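PDB 5KP7: CurB from Lyngbya majuscula, which probably serves as an acyl carrier protein in curacin biosynthesis, holding an acyl group on its 4'-phosphopantetheine arm for presentation to a partner enzyme. Local coordinates for residues I33-K36 with Y37-I41; R66-I69 with I70-M74; L79-P82 with R83-A87; A87-N91 with I92-A96. All blocks are in the same frame, centred on the assembly; numbering follows the deposited sequence.

Interaction 1 of 4, residues I33-K36 with Y37-I41; sequences IIKK and YTREI
T38 turns its hydroxyl back along helix 27-41 onto the carbonyl of the preceding turn, OG1 lying 2.7 Å from I34 O. Its amide joins in, with T38 N 3.1 Å from I34 O, and the two donors come from opposite faces of the carbonyl plane, so one oxygen is gripped twice. With OG1 beside the backbone N (chi1 -61°), the hydroxyl stands above that carbonyl plane. Threonine suits this buried place because the helix itself satisfies its polar atom.

Y37 is packed by two neighbours. K36 turns about its CB-CG and CG-CD bonds, which lays CD over one ring face, a CH-pi contact 4.3 Å from the Y37 centroid and only 12° off the ring normal. I33 runs alongside the ring, its CG2 3.6 Å from Y37 CE2. R39 brings NH1 to 3.7 Å from K35 CB, while R39 N makes a nearly straight bond to K35 O.

The second shell fixes the polar ends. This is the first helix of the helical carrier-protein fold, packed on helix 63-76, and Y37 OH is hydrogen-bonded to D76 at the end of that second helix; K36 NZ makes only a long, weak ion pair with the same carboxylate. R39 donates to the backbone oxygens of L45 and S48, tying the helix to the loop that follows it. The ring is thus held at its hydroxyl as well as across one face. K35 NZ bonds weakly to L50 O, and each cation is turned to its own backbone oxygens, which probably helps to offset the nearness of two like charges.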
loop_
_atom_site.group_PDB
_atom_site.type_symbol
_atom_site.label_atom_id
_atom_site.label_comp_id
_atom_site.label_asym_id
_atom_site.label_seq_id
_atom_site.Cartn_x
_atom_site.Cartn_y
_atom_site.Cartn_z
ATOM N N ILE B 33 29.284 3.247 -19.024
ATOM C CA ILE B 33 28.323 2.160 -18.780
ATOM C C ILE B 33 26.954 2.702 -18.365
ATOM O O ILE B 33 25.928 2.134 -18.744
ATOM C CB ILE B 33 28.840 1.159 -17.721
ATOM C CG1 ILE B 33 30.094 0.442 -18.240
ATOM C CG2 ILE B 33 27.777 0.117 -17.384
ATOM C CD1 ILE B 33 30.823 -0.362 -17.181
ATOM N N ILE B 34 26.952 3.790 -17.593
ATOM C CA ILE B 34 25.704 4.484 -17.216
ATOM C C ILE B 34 25.041 5.068 -18.463
ATOM O O ILE B 34 23.830 4.980 -18.616
ATOM C CB ILE B 34 25.948 5.585 -16.150
ATOM C CG1 ILE B 34 26.340 4.943 -14.822
ATOM C CG2 ILE B 34 24.733 6.503 -15.991
ATOM C CD1 ILE B 34 26.906 5.923 -13.817
ATOM N N LYS B 35 25.833 5.642 -19.367
ATOM C CA LYS B 35 25.281 6.182 -20.624
ATOM C C LYS B 35 24.660 5.101 -21.504
ATOM O O LYS B 35 23.626 5.335 -22.132
ATOM C CB LYS B 35 26.341 6.946 -21.406
ATOM C CG LYS B 35 26.702 8.289 -20.791
ATOM C CD LYS B 35 27.943 8.855 -21.465
ATOM C CE LYS B 35 28.233 10.267 -21.009
ATOM N NZ LYS B 35 29.290 10.872 -21.873
ATOM N N LYS B 36 25.268 3.919 -21.520
ATOM C CA LYS B 36 24.779 2.813 -22.338
ATOM C C LYS B 36 23.386 2.354 -21.928
ATOM O O LYS B 36 22.491 2.255 -22.774
ATOM C CB LYS B 36 25.741 1.623 -22.277
ATOM C CG LYS B 36 25.394 0.510 -23.262
ATOM C CD LYS B 36 25.508 -0.872 -22.646
ATOM C CE LYS B 36 26.954 -1.267 -22.413
ATOM N NZ LYS B 36 27.044 -2.435 -21.492
ATOM N N TYR B 37 23.203 2.070 -20.635
ATOM C CA TYR B 37 21.900 1.585 -20.158
ATOM C C TYR B 37 20.844 2.688 -20.154
ATOM O O TYR B 37 19.671 2.408 -20.400
ATOM C CB TYR B 37 22.028 0.898 -18.806
ATOM C CG TYR B 37 22.836 -0.379 -18.852
ATOM C CD1 TYR B 37 22.407 -1.478 -19.594
ATOM C CD2 TYR B 37 24.037 -0.491 -18.152
ATOM C CE1 TYR B 37 23.151 -2.650 -19.645
ATOM C CE2 TYR B 37 24.787 -1.657 -18.197
ATOM C CZ TYR B 37 24.344 -2.730 -18.942
ATOM O OH TYR B 37 25.099 -3.878 -18.964
ATOM N N THR B 38 21.269 3.936 -19.951
ATOM C CA THR B 38 20.389 5.100 -20.111
ATOM C C THR B 38 19.795 5.150 -21.530
ATOM O O THR B 38 18.585 5.262 -21.710
ATOM C CB THR B 38 21.123 6.417 -19.769
ATOM O OG1 THR B 38 21.564 6.392 -18.401
ATOM C CG2 THR B 38 20.216 7.620 -19.978
ATOM N N ARG B 39 20.657 5.052 -22.540
ATOM C CA ARG B 39 20.194 4.977 -23.933
ATOM C C ARG B 39 19.373 3.719 -24.229
ATOM O O ARG B 39 18.444 3.764 -25.023
ATOM C CB ARG B 39 21.380 5.082 -24.907
ATOM C CG ARG B 39 22.006 6.457 -24.894
ATOM C CD ARG B 39 23.181 6.573 -25.856
ATOM N NE ARG B 39 23.705 7.947 -25.861
ATOM C CZ ARG B 39 24.933 8.331 -25.494
ATOM N NH1 ARG B 39 25.853 7.456 -25.087
ATOM N NH2 ARG B 39 25.252 9.626 -25.547
ATOM N N GLU B 40 19.722 2.604 -23.603
ATOM C CA GLU B 40 18.959 1.356 -23.741
ATOM C C GLU B 40 17.540 1.473 -23.147
ATOM O O GLU B 40 16.588 0.887 -23.652
ATOM C CB GLU B 40 19.738 0.230 -23.067
ATOM C CG GLU B 40 19.363 -1.174 -23.482
ATOM C CD GLU B 40 20.356 -2.202 -22.959
ATOM O OE1 GLU B 40 21.576 -2.069 -23.221
ATOM O OE2 GLU B 40 19.916 -3.151 -22.282
ATOM N N ILE B 41 17.424 2.231 -22.059
ATOM C CA ILE B 41 16.141 2.490 -21.397
ATOM C C ILE B 41 15.343 3.599 -22.089
ATOM O O ILE B 41 14.120 3.510 -22.176
ATOM C CB ILE B 41 16.382 2.819 -19.898
ATOM C CG1 ILE B 41 16.683 1.526 -19.125
ATOM C CG2 ILE B 41 15.227 3.579 -19.262
ATOM C CD1 ILE B 41 15.532 0.549 -18.990
#

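Interaction 2 of 4, residues R66-I69 with I70-M74; sequences RAEI and IMMVM
I69 meets V73 one turn further along helix 63-76: V73 CG2 closes to 3.2 Å from I69 O, while the two CG2 methyls are more loosely apposed. With V73 CG1 anti to the backbone N (chi1 176°), CG2 is left beside that N, on the side that faces this oxygen. The main chain pairs the same residues, V73 N to I69 O at 3.0 Å. Branched apolar residues fit here, since I69 also packs on T38 and V73 on I34, both of helix 27-41.

I70 covers the backbone of the turn before it, with CB 3.5 Å from A67 O and CG1 3.8 Å from R66 O. This is the helix that begins at the phosphopantetheine-bearing serine, S63, and in carrier proteins it presents much of the partner-binding surface. R66 NH1 is hydrogen-bonded to I61 O, while NH2 forms a salt bridge with the 4'-phosphopantetheine. I70 packs on an apolar side chain on the chain of another protein.

E68 is flanked by two methionines. Its CG lies 4.1 Å from M72 SD, and its OE1 lies 3.7 Å from M71 CE. Flexible thioether chains can lie against both the aliphatic stem and the carboxylate, whose two oxygens form salt bridges with basic side chains of that protein.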
loop_
_atom_site.group_PDB
_atom_site.type_symbol
_atom_site.label_atom_id
_atom_site.label_comp_id
_atom_site.label_asym_id
_atom_site.label_seq_id
_atom_site.Cartn_x
_atom_site.Cartn_y
_atom_site.Cartn_z
ATOM N N ARG B 66 14.776 4.892 -13.469
ATOM C CA ARG B 66 15.993 5.381 -12.790
ATOM C C ARG B 66 16.587 4.290 -11.916
ATOM O O ARG B 66 17.791 4.059 -11.940
ATOM C CB ARG B 66 15.731 6.637 -11.969
ATOM C CG ARG B 66 15.386 7.851 -12.797
ATOM C CD ARG B 66 15.440 9.136 -11.976
ATOM N NE ARG B 66 14.482 9.218 -10.866
ATOM C CZ ARG B 66 13.224 9.652 -10.939
ATOM N NH1 ARG B 66 12.660 10.000 -12.094
ATOM N NH2 ARG B 66 12.493 9.703 -9.831
ATOM N N ALA B 67 15.745 3.586 -11.169
ATOM C CA ALA B 67 16.201 2.413 -10.419
ATOM C C ALA B 67 16.725 1.280 -11.306
ATOM O O ALA B 67 17.735 0.622 -10.970
ATOM C CB ALA B 67 15.103 1.908 -9.503
ATOM N N GLU B 68 16.057 1.051 -12.437
ATOM C CA GLU B 68 16.467 -0.005 -13.376
ATOM C C GLU B 68 17.893 0.245 -13.887
ATOM O O GLU B 68 18.715 -0.686 -13.941
ATOM C CB GLU B 68 15.471 -0.102 -14.549
ATOM C CG GLU B 68 15.537 -1.392 -15.342
ATOM C CD GLU B 68 14.875 -2.563 -14.654
ATOM O OE1 GLU B 68 14.199 -2.348 -13.615
ATOM O OE2 GLU B 68 14.985 -3.691 -15.203
ATOM N N ILE B 69 18.189 1.496 -14.223
ATOM C CA ILE B 69 19.537 1.853 -14.706
ATOM C C ILE B 69 20.593 1.517 -13.650
ATOM O O ILE B 69 21.625 0.925 -13.967
ATOM C CB ILE B 69 19.613 3.331 -15.142
ATOM C CG1 ILE B 69 18.833 3.523 -16.451
ATOM C CG2 ILE B 69 21.070 3.764 -15.355
ATOM C CD1 ILE B 69 18.476 4.958 -16.727
ATOM N N ILE B 70 20.320 1.870 -12.401
ATOM C CA ILE B 70 21.233 1.547 -11.312
ATOM C C ILE B 70 21.459 0.043 -11.231
ATOM O O ILE B 70 22.609 -0.404 -11.099
ATOM C CB ILE B 70 20.743 2.092 -9.955
ATOM C CG1 ILE B 70 20.952 3.607 -9.892
ATOM C CG2 ILE B 70 21.495 1.442 -8.807
ATOM C CD1 ILE B 70 20.210 4.305 -8.755
ATOM N N MET B 71 20.378 -0.732 -11.298
ATOM C CA MET B 71 20.489 -2.180 -11.141
ATOM C C MET B 71 21.221 -2.834 -12.321
ATOM O O MET B 71 21.979 -3.780 -12.110
ATOM C CB MET B 71 19.136 -2.817 -10.908
ATOM C CG MET B 71 18.539 -2.454 -9.531
ATOM S SD MET B 71 17.013 -3.338 -9.199
ATOM C CE MET B 71 15.859 -2.505 -10.273
ATOM N N MET B 72 21.003 -2.316 -13.524
ATOM C CA MET B 72 21.750 -2.799 -14.714
ATOM C C MET B 72 23.249 -2.534 -14.586
ATOM O O MET B 72 24.075 -3.417 -14.889
ATOM C CB MET B 72 21.202 -2.147 -15.976
ATOM C CG MET B 72 19.796 -2.604 -16.336
ATOM S SD MET B 72 18.995 -1.446 -17.471
ATOM C CE MET B 72 19.197 -2.298 -19.028
ATOM N N VAL B 73 23.613 -1.338 -14.127
ATOM C CA VAL B 73 25.025 -1.000 -13.925
ATOM C C VAL B 73 25.639 -1.883 -12.829
ATOM O O VAL B 73 26.768 -2.374 -12.983
ATOM C CB VAL B 73 25.247 0.488 -13.580
ATOM C CG1 VAL B 73 26.723 0.769 -13.294
ATOM C CG2 VAL B 73 24.753 1.396 -14.693
ATOM N N MET B 74 24.909 -2.085 -11.725
ATOM C CA MET B 74 25.360 -2.965 -10.632
ATOM C C MET B 74 25.669 -4.368 -11.145
ATOM O O MET B 74 26.753 -4.918 -10.856
ATOM C CB MET B 74 24.304 -3.066 -9.514
ATOM C CG MET B 74 24.197 -1.825 -8.660
ATOM S SD MET B 74 22.825 -1.962 -7.479
ATOM C CE MET B 74 23.580 -2.992 -6.224
#

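Interaction 3 of 4, residues L79-P82 with R83-A87; sequences LNIP and RIELA
P82 and E85 share the one hydrogen bond that crosses this contact, E85 N to P82 O at 3.1 Å. The amide approaches from above the carbonyl plane, 51° out of it, a steep approach that goes with the tight i to i+3 turn. P82 suits the entry to that turn: its ring narrows the backbone's choices, and its lack of an N-H is no handicap at the start of a turn, where the carbonyl does the bonding.

Apolar contacts lie beside the bond. I81 CD1 reaches 4.0 Å from L86 CD2, and P82 CB lies 4.1 Å from I84 CG1. The 3-10 segment 83-86 occupies the place of the short third helix of the carrier-protein fold, in the loop between helix 63-76 and helix 92-102.

The charged side chains add a third kind of contact. E85, its chain extended beyond CG, crosses both I81 and P82, setting OE1 3.6 Å from I81 CD1 and OE2 3.5 Å from P82 CD. The same OE1 forms a salt bridge with K102. Cut back to alanine, E85 would lose its carboxylate; K102 would probably be left without this partner and the proline ring and I81 methyl less covered. R83, packed against M71 and M74, forms salt bridges through its guanidinium with acidic side chains on the chain of another protein.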
loop_
_atom_site.group_PDB
_atom_site.type_symbol
_atom_site.label_atom_id
_atom_site.label_comp_id
_atom_site.label_asym_id
_atom_site.label_seq_id
_atom_site.Cartn_x
_atom_site.Cartn_y
_atom_site.Cartn_z
ATOM N N LEU B 79 28.516 -5.920 -8.890
ATOM C CA LEU B 79 28.589 -5.231 -7.617
ATOM C C LEU B 79 27.396 -5.688 -6.801
ATOM O O LEU B 79 26.272 -5.221 -7.014
ATOM C CB LEU B 79 28.593 -3.720 -7.841
ATOM C CG LEU B 79 28.866 -2.859 -6.608
ATOM C CD1 LEU B 79 30.261 -3.103 -6.035
ATOM C CD2 LEU B 79 28.645 -1.387 -6.936
ATOM N N ASN B 80 27.636 -6.615 -5.877
ATOM C CA ASN B 80 26.561 -7.222 -5.100
ATOM C C ASN B 80 26.475 -6.633 -3.678
ATOM O O ASN B 80 26.795 -7.293 -2.692
ATOM C CB ASN B 80 26.717 -8.753 -5.077
ATOM C CG ASN B 80 25.404 -9.476 -4.784
ATOM O OD1 ASN B 80 24.350 -8.853 -4.605
ATOM N ND2 ASN B 80 25.462 -10.799 -4.739
ATOM N N ILE B 81 26.021 -5.385 -3.614
ATOM C CA ILE B 81 25.901 -4.624 -2.375
ATOM C C ILE B 81 24.468 -4.113 -2.315
ATOM O O ILE B 81 23.739 -4.216 -3.300
ATOM C CB ILE B 81 26.906 -3.437 -2.323
ATOM C CG1 ILE B 81 26.609 -2.380 -3.406
ATOM C CG2 ILE B 81 28.337 -3.959 -2.444
ATOM C CD1 ILE B 81 27.491 -1.153 -3.345
ATOM N N PRO B 82 24.049 -3.547 -1.164
ATOM C CA PRO B 82 22.678 -3.026 -1.124
ATOM C C PRO B 82 22.468 -1.913 -2.144
ATOM O O PRO B 82 23.339 -1.044 -2.289
ATOM C CB PRO B 82 22.566 -2.467 0.303
ATOM C CG PRO B 82 23.509 -3.295 1.091
ATOM C CD PRO B 82 24.673 -3.548 0.173
ATOM N N ARG B 83 21.330 -1.954 -2.847
ATOM C CA ARG B 83 20.978 -0.942 -3.843
ATOM C C ARG B 83 20.938 0.472 -3.296
ATOM O O ARG B 83 21.263 1.436 -4.002
ATOM C CB ARG B 83 19.625 -1.278 -4.491
ATOM C CG ARG B 83 19.560 -2.616 -5.183
ATOM C CD ARG B 83 18.123 -3.089 -5.378
ATOM N NE ARG B 83 18.085 -4.434 -5.935
ATOM C CZ ARG B 83 18.232 -5.572 -5.254
ATOM N NH1 ARG B 83 18.174 -6.720 -5.901
ATOM N NH2 ARG B 83 18.476 -5.604 -3.949
ATOM N N ILE B 84 20.572 0.618 -2.027
ATOM C CA ILE B 84 20.509 1.949 -1.435
ATOM C C ILE B 84 21.865 2.647 -1.371
ATOM O O ILE B 84 21.906 3.855 -1.228
ATOM C CB ILE B 84 19.871 1.962 -0.018
ATOM C CG1 ILE B 84 20.677 1.128 0.994
ATOM C CG2 ILE B 84 18.439 1.480 -0.101
ATOM C CD1 ILE B 84 20.244 1.404 2.413
ATOM N N GLU B 85 22.955 1.892 -1.464
ATOM C CA GLU B 85 24.296 2.511 -1.446
ATOM C C GLU B 85 24.575 3.343 -2.708
ATOM O O GLU B 85 25.527 4.140 -2.731
ATOM C CB GLU B 85 25.380 1.458 -1.171
ATOM C CG GLU B 85 25.217 0.872 0.218
ATOM C CD GLU B 85 26.299 -0.056 0.681
ATOM O OE1 GLU B 85 27.377 -0.123 0.058
ATOM O OE2 GLU B 85 26.071 -0.709 1.722
ATOM N N LEU B 86 23.749 3.182 -3.739
ATOM C CA LEU B 86 23.862 3.979 -4.964
ATOM C C LEU B 86 22.869 5.128 -5.042
ATOM O O LEU B 86 22.775 5.781 -6.085
ATOM C CB LEU B 86 23.720 3.073 -6.201
ATOM C CG LEU B 86 24.834 2.049 -6.476
ATOM C CD1 LEU B 86 26.219 2.693 -6.383
ATOM C CD2 LEU B 86 24.784 0.832 -5.574
ATOM N N ALA B 87 22.127 5.381 -3.953
ATOM C CA ALA B 87 21.160 6.466 -3.891
ATOM C C ALA B 87 21.849 7.799 -3.675
ATOM O O ALA B 87 23.004 7.861 -3.216
ATOM C CB ALA B 87 20.176 6.224 -2.735
#

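Interaction 4 of 4, residues A87-N91 with I92-A96; sequences AGAKN and IGELA
N91 caps helix 92-102, its side-chain OD1 accepting the amide E94 N at 2.7 Å. The bond is nearly straight at 166°. CG sits between the backbone N and the carbonyl carbon (chi1 56°), a setting that folds the amide group over the first turn. The main chain closes beside it, L95 N meeting N91 O at 3.1 Å in the carbonyl plane. G93 suits the tight spot under the cap, where a CB would crowd OD1. On this close-packed side A89 CB also rests 3.6 Å from L95 N, a small side chain pressed against the helix backbone.

The other side is looser. E94 reaches back so that OE1 takes K90 N at 2.8 Å, on the anti side of the carboxylate; this resembles a capping box but bonds the residue before the cap. The K90 chain itself leads off, and its NZ stays 6.4 Å from E94 OE1. Replacing N91 by a leucine would probably leave the E94 amide without its cap and the first turn more prone to fray.

I92, L95 and A96 all touch I34 of helix 27-41, while I92 and G93 bond through their backbones to D54 and P52 in the loop connecting helix 27-41 to helix 63-76.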
loop_
_atom_site.group_PDB
_atom_site.type_symbol
_atom_site.label_atom_id
_atom_site.label_comp_id
_atom_site.label_asym_id
_atom_site.label_seq_id
_atom_site.Cartn_x
_atom_site.Cartn_y
_atom_site.Cartn_z
ATOM N N ALA B 87 22.127 5.381 -3.953
ATOM C CA ALA B 87 21.160 6.466 -3.891
ATOM C C ALA B 87 21.849 7.799 -3.675
ATOM O O ALA B 87 23.004 7.861 -3.216
ATOM C CB ALA B 87 20.176 6.224 -2.735
ATOM N N GLY B 88 21.110 8.866 -3.955
ATOM C CA GLY B 88 21.476 10.202 -3.512
ATOM C C GLY B 88 22.231 11.045 -4.518
ATOM O O GLY B 88 22.506 12.214 -4.237
ATOM N N ALA B 89 22.557 10.484 -5.681
ATOM C CA ALA B 89 23.270 11.242 -6.716
ATOM C C ALA B 89 22.319 12.219 -7.391
ATOM O O ALA B 89 21.149 11.894 -7.599
ATOM C CB ALA B 89 23.853 10.301 -7.743
ATOM N N LYS B 90 22.815 13.404 -7.736
ATOM C CA LYS B 90 21.991 14.422 -8.408
ATOM C C LYS B 90 22.235 14.502 -9.910
ATOM O O LYS B 90 21.498 15.180 -10.608
ATOM C CB LYS B 90 22.191 15.806 -7.763
ATOM C CG LYS B 90 21.966 15.856 -6.252
ATOM C CD LYS B 90 20.595 15.346 -5.823
ATOM C CE LYS B 90 20.497 15.101 -4.317
ATOM N NZ LYS B 90 20.270 16.365 -3.557
ATOM N N ASN B 91 23.266 13.829 -10.408
ATOM C CA ASN B 91 23.477 13.724 -11.850
ATOM C C ASN B 91 24.237 12.446 -12.150
ATOM O O ASN B 91 24.642 11.750 -11.228
ATOM C CB ASN B 91 24.224 14.958 -12.361
ATOM C CG ASN B 91 25.533 15.185 -11.638
ATOM O OD1 ASN B 91 26.342 14.272 -11.507
ATOM N ND2 ASN B 91 25.758 16.409 -11.184
ATOM N N ILE B 92 24.430 12.137 -13.429
ATOM C CA ILE B 92 25.086 10.876 -13.809
ATOM C C ILE B 92 26.570 10.845 -13.451
ATOM O O ILE B 92 27.119 9.774 -13.178
ATOM C CB ILE B 92 24.845 10.478 -15.286
ATOM C CG1 ILE B 92 25.393 11.516 -16.280
ATOM C CG2 ILE B 92 23.357 10.251 -15.533
ATOM C CD1 ILE B 92 25.163 11.120 -17.723
ATOM N N GLY B 93 27.202 12.018 -13.438
ATOM C CA GLY B 93 28.579 12.157 -13.003
ATOM C C GLY B 93 28.765 11.752 -11.554
ATOM O O GLY B 93 29.694 11.022 -11.232
ATOM N N GLU B 94 27.879 12.234 -10.685
ATOM C CA GLU B 94 27.875 11.831 -9.280
ATOM C C GLU B 94 27.556 10.344 -9.113
ATOM O O GLU B 94 28.126 9.700 -8.234
ATOM C CB GLU B 94 26.895 12.677 -8.455
ATOM C CG GLU B 94 27.313 14.135 -8.313
ATOM C CD GLU B 94 26.410 14.936 -7.383
ATOM O OE1 GLU B 94 25.317 14.433 -7.008
ATOM O OE2 GLU B 94 26.799 16.074 -7.011
ATOM N N LEU B 95 26.653 9.797 -9.938
ATOM C CA LEU B 95 26.359 8.349 -9.885
ATOM C C LEU B 95 27.607 7.551 -10.212
ATOM O O LEU B 95 27.916 6.569 -9.540
ATOM C CB LEU B 95 25.236 7.955 -10.850
ATOM C CG LEU B 95 24.757 6.505 -10.791
ATOM C CD1 LEU B 95 24.349 6.116 -9.365
ATOM C CD2 LEU B 95 23.593 6.316 -11.751
ATOM N N ALA B 96 28.307 7.981 -11.251
ATOM C CA ALA B 96 29.600 7.388 -11.625
ATOM C C ALA B 96 30.584 7.368 -10.456
ATOM O O ALA B 96 31.259 6.360 -10.244
ATOM C CB ALA B 96 30.208 8.126 -12.810
#

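Overall arrangement
Interaction 2 is the most buried of the four, and interactions 1 and 4 lie on opposite sides of the chain's centre. Helix 63-76 meets helix 27-41 where M72 CE lies 3.4 Å from Y37 CD1, and it meets helix 92-102 where I70 CG1 lies 4.2 Å from L95 CD2, so three helices share one apolar interior. Interaction 3, about 18 Å from interaction 1 between centres, lies nearer the surface; L86 packs it on I70, and A87 passes the chain to interaction 4. Interactions 1 and 2 rest on helical i to i+4 bonds; interaction 4 adds a side-chain cap to one, and interaction 3 uses a 3-10 turn. Interactions 2 and 3 both send charged groups to the partner protein.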